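Local coordinates for SMI1/KNR4 family protein (Pseudomonas syringae pv. tomato, PDB 2PAG) that is of unknown function but binds calcium and belongs to the SMI1/KNR4 family, whose relatives include cell-wall regulators, at residues A[97-109]-A[119-131]. Residues are numbered along the deposited sequence; the frame is centred on the assembly and turned at random.
Sequences YYCVEEDGTVLLW and ESWESVWHWARDV. With CA (calcium ion), chain B; CA (calcium ion), chain C.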
ATOM      1  N   TYR A  97      -0.941  -6.070   9.301  1.00 13.67           N
ATOM      2  CA  TYR A  97      -1.193  -5.241   8.125  1.00 12.71           C
ATOM      3  C   TYR A  97      -1.212  -3.754   8.407  1.00 13.28           C
ATOM      4  O   TYR A  97      -1.883  -3.300   9.330  1.00 13.20           O
ATOM      5  CB  TYR A  97      -2.556  -5.576   7.513  1.00 13.02           C
ATOM      6  CG  TYR A  97      -2.659  -6.921   6.851  1.00 12.90           C
ATOM      7  CD1 TYR A  97      -2.341  -7.082   5.506  1.00 13.34           C
ATOM      8  CD2 TYR A  97      -3.079  -8.035   7.572  1.00 14.87           C
ATOM      9  CE1 TYR A  97      -2.441  -8.318   4.888  1.00 15.45           C
ATOM     10  CE2 TYR A  97      -3.179  -9.280   6.967  1.00 15.17           C
ATOM     11  CZ  TYR A  97      -2.859  -9.413   5.625  1.00 14.99           C
ATOM     12  OH  TYR A  97      -2.954 -10.638   5.014  1.00 15.33           O
ATOM     13  N   TYR A  98      -0.477  -2.995   7.603  1.00 13.14           N
ATOM     14  CA  TYR A  98      -0.523  -1.542   7.720  1.00 11.51           C
ATOM     15  C   TYR A  98      -1.728  -1.250   6.826  1.00 12.68           C
ATOM     16  O   TYR A  98      -1.775  -1.691   5.676  1.00 12.03           O
ATOM     17  CB  TYR A  98       0.755  -0.916   7.156  1.00 12.15           C
ATOM     18  CG  TYR A  98       1.967  -1.128   8.037  1.00 13.52           C
ATOM     19  CD1 TYR A  98       2.168  -0.350   9.176  1.00 15.21           C
ATOM     20  CD2 TYR A  98       2.914  -2.103   7.730  1.00 14.56           C
ATOM     21  CE1 TYR A  98       3.290  -0.530   9.992  1.00 14.22           C
ATOM     22  CE2 TYR A  98       4.044  -2.293   8.543  1.00 14.80           C
ATOM     23  CZ  TYR A  98       4.220  -1.500   9.666  1.00 15.12           C
ATOM     24  OH  TYR A  98       5.337  -1.669  10.453  1.00 18.19           O
ATOM     25  N   CYS A  99      -2.723  -0.555   7.371  1.00 12.92           N
ATOM     26  CA  CYS A  99      -3.946  -0.251   6.629  1.00 13.63           C
ATOM     27  C   CYS A  99      -4.269   1.223   6.671  1.00 13.26           C
ATOM     28  O   CYS A  99      -3.873   1.928   7.601  1.00 11.70           O
ATOM     29  CB  CYS A  99      -5.128  -1.018   7.217  1.00 15.57           C
ATOM     30  SG  CYS A  99      -4.856  -2.787   7.427  1.00 20.75           S
ATOM     31  N   VAL A 100      -5.042   1.673   5.690  1.00 11.28           N
ATOM     32  CA  VAL A 100      -5.394   3.077   5.587  1.00 11.31           C
ATOM     33  C   VAL A 100      -6.869   3.358   5.840  1.00 12.88           C
ATOM     34  O   VAL A 100      -7.756   2.709   5.266  1.00 11.72           O
ATOM     35  CB  VAL A 100      -5.010   3.611   4.204  1.00  9.66           C
ATOM     36  CG1 VAL A 100      -5.112   5.125   4.175  1.00 11.30           C
ATOM     37  CG2 VAL A 100      -3.589   3.165   3.869  1.00 12.67           C
ATOM     38  N   GLU A 101      -7.116   4.329   6.717  1.00 13.63           N
ATOM     39  CA  GLU A 101      -8.466   4.751   7.061  1.00 14.87           C
ATOM     40  C   GLU A 101      -9.015   5.576   5.907  1.00 15.57           C
ATOM     41  O   GLU A 101      -8.268   6.001   5.017  1.00 15.12           O
ATOM     42  CB  GLU A 101      -8.462   5.629   8.315  1.00 15.24           C
ATOM     43  CG  GLU A 101      -8.054   4.957   9.599  1.00 15.50           C
ATOM     44  CD  GLU A 101      -8.460   5.794  10.799  1.00 18.48           C
ATOM     45  OE1 GLU A 101      -8.267   7.030  10.753  1.00 13.48           O
ATOM     46  OE2 GLU A 101      -8.971   5.220  11.784  1.00 20.12           O
ATOM     47  N   GLU A 102     -10.323   5.815   5.929  1.00 17.64           N
ATOM     48  CA  GLU A 102     -10.959   6.592   4.877  1.00 17.99           C
ATOM     49  C   GLU A 102     -10.386   8.004   4.791  1.00 17.17           C
ATOM     50  O   GLU A 102     -10.310   8.576   3.698  1.00 18.86           O
ATOM     51  CB  GLU A 102     -12.473   6.616   5.107  1.00 22.22           C
ATOM     52  CG  GLU A 102     -13.044   5.207   5.247  1.00 28.34           C
ATOM     53  CD  GLU A 102     -14.549   5.179   5.425  1.00 32.44           C
ATOM     54  OE1 GLU A 102     -15.268   5.577   4.481  1.00 34.47           O
ATOM     55  OE2 GLU A 102     -15.008   4.753   6.510  1.00 34.01           O
ATOM     56  N   ASP A 103      -9.961   8.558   5.928  1.00 14.47           N
ATOM     57  CA  ASP A 103      -9.389   9.898   5.934  1.00 14.40           C
ATOM     58  C   ASP A 103      -7.879   9.924   5.721  1.00 13.62           C
ATOM     59  O   ASP A 103      -7.246  10.974   5.844  1.00 13.17           O
ATOM     60  CB  ASP A 103      -9.757  10.672   7.219  1.00 14.05           C
ATOM     61  CG  ASP A 103      -9.209  10.038   8.495  1.00 14.12           C
ATOM     62  OD1 ASP A 103      -8.244   9.252   8.438  1.00 11.72           O
ATOM     63  OD2 ASP A 103      -9.745  10.363   9.576  1.00 12.66           O
ATOM     64  N   GLY A 104      -7.304   8.769   5.403  1.00 11.93           N
ATOM     65  CA  GLY A 104      -5.879   8.717   5.130  1.00 11.80           C
ATOM     66  C   GLY A 104      -4.926   8.267   6.215  1.00 11.62           C
ATOM     67  O   GLY A 104      -3.761   7.986   5.912  1.00 11.66           O
ATOM     68  N   THR A 105      -5.381   8.197   7.464  1.00 11.81           N
ATOM     69  CA  THR A 105      -4.497   7.766   8.540  1.00 11.45           C
ATOM     70  C   THR A 105      -4.063   6.322   8.304  1.00 11.09           C
ATOM     71  O   THR A 105      -4.867   5.498   7.873  1.00 10.94           O
ATOM     72  CB  THR A 105      -5.201   7.848   9.914  1.00 12.68           C
ATOM     73  OG1 THR A 105      -5.743   9.160  10.100  1.00 11.77           O
ATOM     74  CG2 THR A 105      -4.209   7.541  11.044  1.00 14.42           C
ATOM     75  N   VAL A 106      -2.791   6.029   8.563  1.00 10.55           N
ATOM     76  CA  VAL A 106      -2.274   4.669   8.405  1.00 11.32           C
ATOM     77  C   VAL A 106      -2.204   4.045   9.789  1.00 12.85           C
ATOM     78  O   VAL A 106      -1.675   4.647  10.727  1.00 13.10           O
ATOM     79  CB  VAL A 106      -0.864   4.648   7.786  1.00 12.85           C
ATOM     80  CG1 VAL A 106      -0.386   3.203   7.655  1.00 13.20           C
ATOM     81  CG2 VAL A 106      -0.890   5.315   6.415  1.00 12.95           C
ATOM     82  N   LEU A 107      -2.743   2.839   9.913  1.00 12.21           N
ATOM     83  CA  LEU A 107      -2.755   2.140  11.188  1.00 14.20           C
ATOM     84  C   LEU A 107      -2.082   0.797  11.026  1.00 13.72           C
ATOM     85  O   LEU A 107      -1.856   0.333   9.912  1.00 14.99           O
ATOM     86  CB  LEU A 107      -4.194   1.896  11.648  1.00 13.39           C
ATOM     87  CG  LEU A 107      -5.182   3.060  11.649  1.00 13.95           C
ATOM     88  CD1 LEU A 107      -6.569   2.561  12.038  1.00 14.76           C
ATOM     89  CD2 LEU A 107      -4.713   4.125  12.624  1.00 15.90           C
ATOM     90  N   LEU A 108      -1.768   0.168  12.148  1.00 14.97           N
ATOM     91  CA  LEU A 108      -1.171  -1.153  12.103  1.00 13.92           C
ATOM     92  C   LEU A 108      -2.157  -2.088  12.780  1.00 15.68           C
ATOM     93  O   LEU A 108      -2.515  -1.882  13.940  1.00 15.81           O
ATOM     94  CB  LEU A 108       0.165  -1.171  12.840  1.00 15.16           C
ATOM     95  CG  LEU A 108       0.822  -2.549  12.923  1.00 16.58           C
ATOM     96  CD1 LEU A 108       1.112  -3.097  11.529  1.00 17.18           C
ATOM     97  CD2 LEU A 108       2.097  -2.419  13.741  1.00 18.32           C
ATOM     98  N   TRP A 109      -2.616  -3.099  12.049  1.00 15.58           N
ATOM     99  CA  TRP A 109      -3.558  -4.057  12.605  1.00 19.03           C
ATOM    100  C   TRP A 109      -2.794  -5.319  12.973  1.00 19.97           C
ATOM    101  O   TRP A 109      -2.159  -5.939  12.119  1.00 21.99           O
ATOM    102  CB  TRP A 109      -4.640  -4.385  11.582  1.00 17.89           C
ATOM    103  CG  TRP A 109      -5.722  -5.280  12.106  1.00 21.26           C
ATOM    104  CD1 TRP A 109      -6.861  -4.900  12.755  1.00 20.46           C
ATOM    105  CD2 TRP A 109      -5.770  -6.706  12.006  1.00 22.66           C
ATOM    106  NE1 TRP A 109      -7.623  -6.006  13.060  1.00 23.65           N
ATOM    107  CE2 TRP A 109      -6.974  -7.128  12.613  1.00 23.24           C
ATOM    108  CE3 TRP A 109      -4.910  -7.672  11.460  1.00 25.58           C
ATOM    109  CZ2 TRP A 109      -7.344  -8.477  12.690  1.00 26.09           C
ATOM    110  CZ3 TRP A 109      -5.279  -9.016  11.534  1.00 27.92           C
ATOM    111  CH2 TRP A 109      -6.486  -9.405  12.145  1.00 26.79           C
ATOM    112  N   GLU A 119       0.045   2.528  17.575  1.00 29.64           N
ATOM    113  CA  GLU A 119       0.857   3.322  16.659  1.00 29.81           C
ATOM    114  C   GLU A 119       0.187   3.616  15.321  1.00 27.59           C
ATOM    115  O   GLU A 119      -0.468   2.752  14.733  1.00 29.83           O
ATOM    116  CB  GLU A 119       2.198   2.629  16.424  1.00 31.39           C
ATOM    117  CG  GLU A 119       2.094   1.225  15.860  1.00 34.76           C
ATOM    118  CD  GLU A 119       3.414   0.487  15.929  1.00 36.83           C
ATOM    119  OE1 GLU A 119       4.434   1.049  15.474  1.00 37.49           O
ATOM    120  OE2 GLU A 119       3.434  -0.655  16.438  1.00 39.06           O
ATOM    121  N   SER A 120       0.361   4.846  14.844  1.00 25.19           N
ATOM    122  CA  SER A 120      -0.220   5.261  13.573  1.00 23.05           C
ATOM    123  C   SER A 120       0.622   6.340  12.901  1.00 21.30           C
ATOM    124  O   SER A 120       1.504   6.938  13.521  1.00 20.88           O
ATOM    125  CB  SER A 120      -1.643   5.780  13.781  1.00 22.74           C
ATOM    126  OG  SER A 120      -1.656   6.967  14.559  1.00 23.19           O
ATOM    127  N   TRP A 121       0.333   6.584  11.627  1.00 17.07           N
ATOM    128  CA  TRP A 121       1.044   7.580  10.834  1.00 16.05           C
ATOM    129  C   TRP A 121       0.022   8.524  10.214  1.00 15.27           C
ATOM    130  O   TRP A 121      -1.035   8.088   9.751  1.00 14.62           O
ATOM    131  CB  TRP A 121       1.866   6.873   9.754  1.00 15.52           C
ATOM    132  CG  TRP A 121       2.929   6.002  10.348  1.00 15.17           C
ATOM    133  CD1 TRP A 121       4.239   6.332  10.560  1.00 17.34           C
ATOM    134  CD2 TRP A 121       2.751   4.694  10.904  1.00 15.98           C
ATOM    135  NE1 TRP A 121       4.887   5.309  11.219  1.00 16.34           N
ATOM    136  CE2 TRP A 121       3.996   4.292  11.442  1.00 17.59           C
ATOM    137  CE3 TRP A 121       1.659   3.820  11.002  1.00 14.05           C
ATOM    138  CZ2 TRP A 121       4.177   3.052  12.070  1.00 16.13           C
ATOM    139  CZ3 TRP A 121       1.842   2.585  11.630  1.00 17.89           C
ATOM    140  CH2 TRP A 121       3.093   2.217  12.155  1.00 17.41           C
ATOM    141  N   GLU A 122       0.337   9.816  10.208  1.00 15.08           N
ATOM    142  CA  GLU A 122      -0.576  10.831   9.691  1.00 16.21           C
ATOM    143  C   GLU A 122      -1.011  10.665   8.246  1.00 14.16           C
ATOM    144  O   GLU A 122      -2.095  11.111   7.876  1.00 17.13           O
ATOM    145  CB  GLU A 122       0.024  12.231   9.861  1.00 17.80           C
ATOM    146  CG  GLU A 122       0.175  12.707  11.302  1.00 23.85           C
ATOM    147  CD  GLU A 122       1.142  11.870  12.110  1.00 27.84           C
ATOM    148  OE1 GLU A 122       2.161  11.416  11.546  1.00 29.15           O
ATOM    149  OE2 GLU A 122       0.888  11.681  13.324  1.00 32.69           O
ATOM    150  N   SER A 123      -0.165  10.044   7.432  1.00 14.00           N
ATOM    151  CA  SER A 123      -0.470   9.833   6.021  1.00 12.80           C
ATOM    152  C   SER A 123       0.362   8.691   5.468  1.00 12.72           C
ATOM    153  O   SER A 123       1.322   8.231   6.106  1.00 10.83           O
ATOM    154  CB  SER A 123      -0.162  11.092   5.205  1.00 13.66           C
ATOM    155  OG  SER A 123       1.238  11.211   4.984  1.00 13.00           O
ATOM    156  N   VAL A 124      -0.006   8.242   4.270  1.00 12.31           N
ATOM    157  CA  VAL A 124       0.717   7.168   3.611  1.00 12.23           C
ATOM    158  C   VAL A 124       2.152   7.608   3.336  1.00 13.05           C
ATOM    159  O   VAL A 124       3.069   6.786   3.303  1.00 11.92           O
ATOM    160  CB  VAL A 124       0.032   6.780   2.286  1.00 13.92           C
ATOM    161  CG1 VAL A 124       0.963   5.951   1.437  1.00 17.52           C
ATOM    162  CG2 VAL A 124      -1.254   6.018   2.579  1.00 11.30           C
ATOM    163  N   TRP A 125       2.351   8.910   3.139  1.00 12.87           N
ATOM    164  CA  TRP A 125       3.696   9.404   2.888  1.00 12.61           C
ATOM    165  C   TRP A 125       4.541   9.384   4.169  1.00 12.18           C
ATOM    166  O   TRP A 125       5.756   9.175   4.110  1.00 12.73           O
ATOM    167  CB  TRP A 125       3.635  10.798   2.261  1.00 12.86           C
ATOM    168  CG  TRP A 125       3.128  10.742   0.839  1.00 11.70           C
ATOM    169  CD1 TRP A 125       2.029  11.373   0.328  1.00 13.52           C
ATOM    170  CD2 TRP A 125       3.693   9.985  -0.245  1.00 12.80           C
ATOM    171  NE1 TRP A 125       1.872  11.057  -1.002  1.00 12.74           N
ATOM    172  CE2 TRP A 125       2.880  10.205  -1.379  1.00 13.38           C
ATOM    173  CE3 TRP A 125       4.805   9.144  -0.366  1.00 12.50           C
ATOM    174  CZ2 TRP A 125       3.147   9.613  -2.620  1.00 12.94           C
ATOM    175  CZ3 TRP A 125       5.072   8.553  -1.600  1.00 13.60           C
ATOM    176  CH2 TRP A 125       4.242   8.794  -2.711  1.00 13.72           C
ATOM    177  N   HIS A 126       3.911   9.590   5.325  1.00 13.12           N
ATOM    178  CA  HIS A 126       4.645   9.518   6.591  1.00 13.82           C
ATOM    179  C   HIS A 126       5.077   8.070   6.767  1.00 15.01           C
ATOM    180  O   HIS A 126       6.192   7.779   7.206  1.00 15.23           O
ATOM    181  CB  HIS A 126       3.759   9.902   7.778  1.00 15.91           C
ATOM    182  CG  HIS A 126       3.537  11.371   7.919  1.00 17.67           C
ATOM    183  ND1 HIS A 126       2.647  12.070   7.132  1.00 16.38           N
ATOM    184  CD2 HIS A 126       4.093  12.278   8.758  1.00 17.81           C
ATOM    185  CE1 HIS A 126       2.663  13.344   7.480  1.00 17.73           C
ATOM    186  NE2 HIS A 126       3.532  13.496   8.466  1.00 17.87           N
ATOM    187  N   TRP A 127       4.173   7.160   6.426  1.00 14.34           N
ATOM    188  CA  TRP A 127       4.461   5.739   6.530  1.00 13.30           C
ATOM    189  C   TRP A 127       5.589   5.350   5.570  1.00 13.69           C
ATOM    190  O   TRP A 127       6.487   4.591   5.931  1.00 13.54           O
ATOM    191  CB  TRP A 127       3.210   4.924   6.202  1.00 11.77           C
ATOM    192  CG  TRP A 127       3.454   3.451   6.245  1.00 12.35           C
ATOM    193  CD1 TRP A 127       3.470   2.651   7.354  1.00 11.37           C
ATOM    194  CD2 TRP A 127       3.827   2.617   5.143  1.00 13.02           C
ATOM    195  NE1 TRP A 127       3.839   1.369   7.009  1.00 13.00           N
ATOM    196  CE2 TRP A 127       4.062   1.322   5.657  1.00 12.58           C
ATOM    197  CE3 TRP A 127       3.991   2.838   3.769  1.00 14.26           C
ATOM    198  CZ2 TRP A 127       4.452   0.253   4.843  1.00 14.82           C
ATOM    199  CZ3 TRP A 127       4.381   1.778   2.962  1.00 15.44           C
ATOM    200  CH2 TRP A 127       4.607   0.499   3.504  1.00 15.17           C
ATOM    201  N   ALA A 128       5.541   5.869   4.347  1.00 12.51           N
ATOM    202  CA  ALA A 128       6.564   5.553   3.359  1.00 13.45           C
ATOM    203  C   ALA A 128       7.937   6.047   3.807  1.00 15.86           C
ATOM    204  O   ALA A 128       8.944   5.352   3.647  1.00 15.18           O
ATOM    205  CB  ALA A 128       6.199   6.172   2.020  1.00 14.56           C
ATOM    206  N   ARG A 129       7.962   7.247   4.376  1.00 16.32           N
ATOM    207  CA  ARG A 129       9.200   7.863   4.828  1.00 19.23           C
ATOM    208  C   ARG A 129       9.731   7.283   6.126  1.00 20.33           C
ATOM    209  O   ARG A 129      10.921   6.988   6.240  1.00 20.81           O
ATOM    210  CB  ARG A 129       8.992   9.366   5.017  1.00 21.03           C
ATOM    211  CG  ARG A 129      10.247  10.120   5.434  1.00 22.14           C
ATOM    212  CD  ARG A 129       9.911  11.535   5.848  1.00 23.86           C
ATOM    213  NE  ARG A 129       9.162  11.561   7.099  1.00 24.41           N
ATOM    214  CZ  ARG A 129       8.437  12.596   7.510  1.00 26.33           C
ATOM    215  NH1 ARG A 129       8.366  13.691   6.765  1.00 26.97           N
ATOM    216  NH2 ARG A 129       7.784  12.535   8.662  1.00 25.96           N
ATOM    217  N   ASP A 130       8.843   7.106   7.097  1.00 18.96           N
ATOM    218  CA  ASP A 130       9.249   6.626   8.408  1.00 19.94           C
ATOM    219  C   ASP A 130       9.236   5.118   8.639  1.00 18.91           C
ATOM    220  O   ASP A 130       9.813   4.637   9.615  1.00 20.31           O
ATOM    221  CB  ASP A 130       8.422   7.346   9.478  1.00 22.15           C
ATOM    222  CG  ASP A 130       8.499   8.865   9.340  1.00 25.38           C
ATOM    223  OD1 ASP A 130       9.550   9.371   8.882  1.00 27.38           O
ATOM    224  OD2 ASP A 130       7.520   9.559   9.695  1.00 30.31           O
ATOM    225  N   VAL A 131       8.593   4.369   7.750  1.00 16.86           N
ATOM    226  CA  VAL A 131       8.555   2.920   7.898  1.00 16.16           C
ATOM    227  C   VAL A 131       9.189   2.186   6.720  1.00 15.99           C
ATOM    228  O   VAL A 131      10.150   1.436   6.890  1.00 17.46           O
ATOM    229  CB  VAL A 131       7.108   2.407   8.087  1.00 15.73           C
ATOM    230  CG1 VAL A 131       7.107   0.881   8.186  1.00 14.57           C
ATOM    231  CG2 VAL A 131       6.501   3.019   9.345  1.00 15.59           C
TER
HETATM  232 CA    CA B 201      -8.034   9.118  10.904  1.00 13.96          CA
HETATM  233 CA    CA C 202     -11.465  11.290  10.885  1.00  6.44          CA
HETATM  234  O   HOH W   1      -2.805   8.993   3.625  1.00 13.28           O
HETATM  235  O   HOH W   2      -4.130  11.357   9.863  1.00 22.62           O
HETATM  236  O   HOH W   3     -12.333   8.859  10.689  1.00 28.26           O
HETATM  237  O   HOH W   4      -9.856  13.076  11.052  1.00 31.99           O
HETATM  238  O   HOH W   5     -11.349  13.275   8.940  1.00 26.67           O
HETATM  239  O   HOH W   6     -13.150  11.403   9.082  1.00 29.28           O
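With CG of Tyr98 anti to its own carbonyl carbon (chi1 -73°) and CG of Trp127 trans to the backbone N (chi1 178°), the phenol and the indole of Trp127 are swung into contact, a small example of an aromatic cluster joining a helix to a sheet. Trp127 NE1 lies over one face of the phenol, off-centre, 3.2 Å from Tyr98 CD1, the two side chains crossing at about a right angle. Trp121 completes the cluster: the edge of Tyr98 is turned toward its face in an offset edge-to-face pair, planes at 71°, with Tyr98 CE1 3.5 Å from Trp121 CH2. Val106 fills the angle between the indoles, its CG1 touching Trp121 CE3 and Trp127 CD1, while its CG2 meets Val124 CG2 at 3.9 Å.

Two backbone bonds set Val106 opposite Trp121, an antiparallel hydrogen-bonded pair: Val106 N to Trp121 O (3.0 Å, nearly straight) and Trp121 N to Val106 O (2.9 Å). Two waters tie the metal-bearing turn to the approach to the helix, one linking Gly104 O to Val124 N, the other Thr105 OG1 to Glu122 O. A calcium ion gathers the turn itself through Glu101 OE1, both Asp103 carboxylate oxygens and Thr105 OG1.

The short, weakly bonded strand 119-121 borders the antiparallel sheet beside 106-109; helix 124-132 lies against strand 96-100, roughly antiparallel, with Val124 reaching Ile90 of strand 88-93 and Phe45 of helix 40-49.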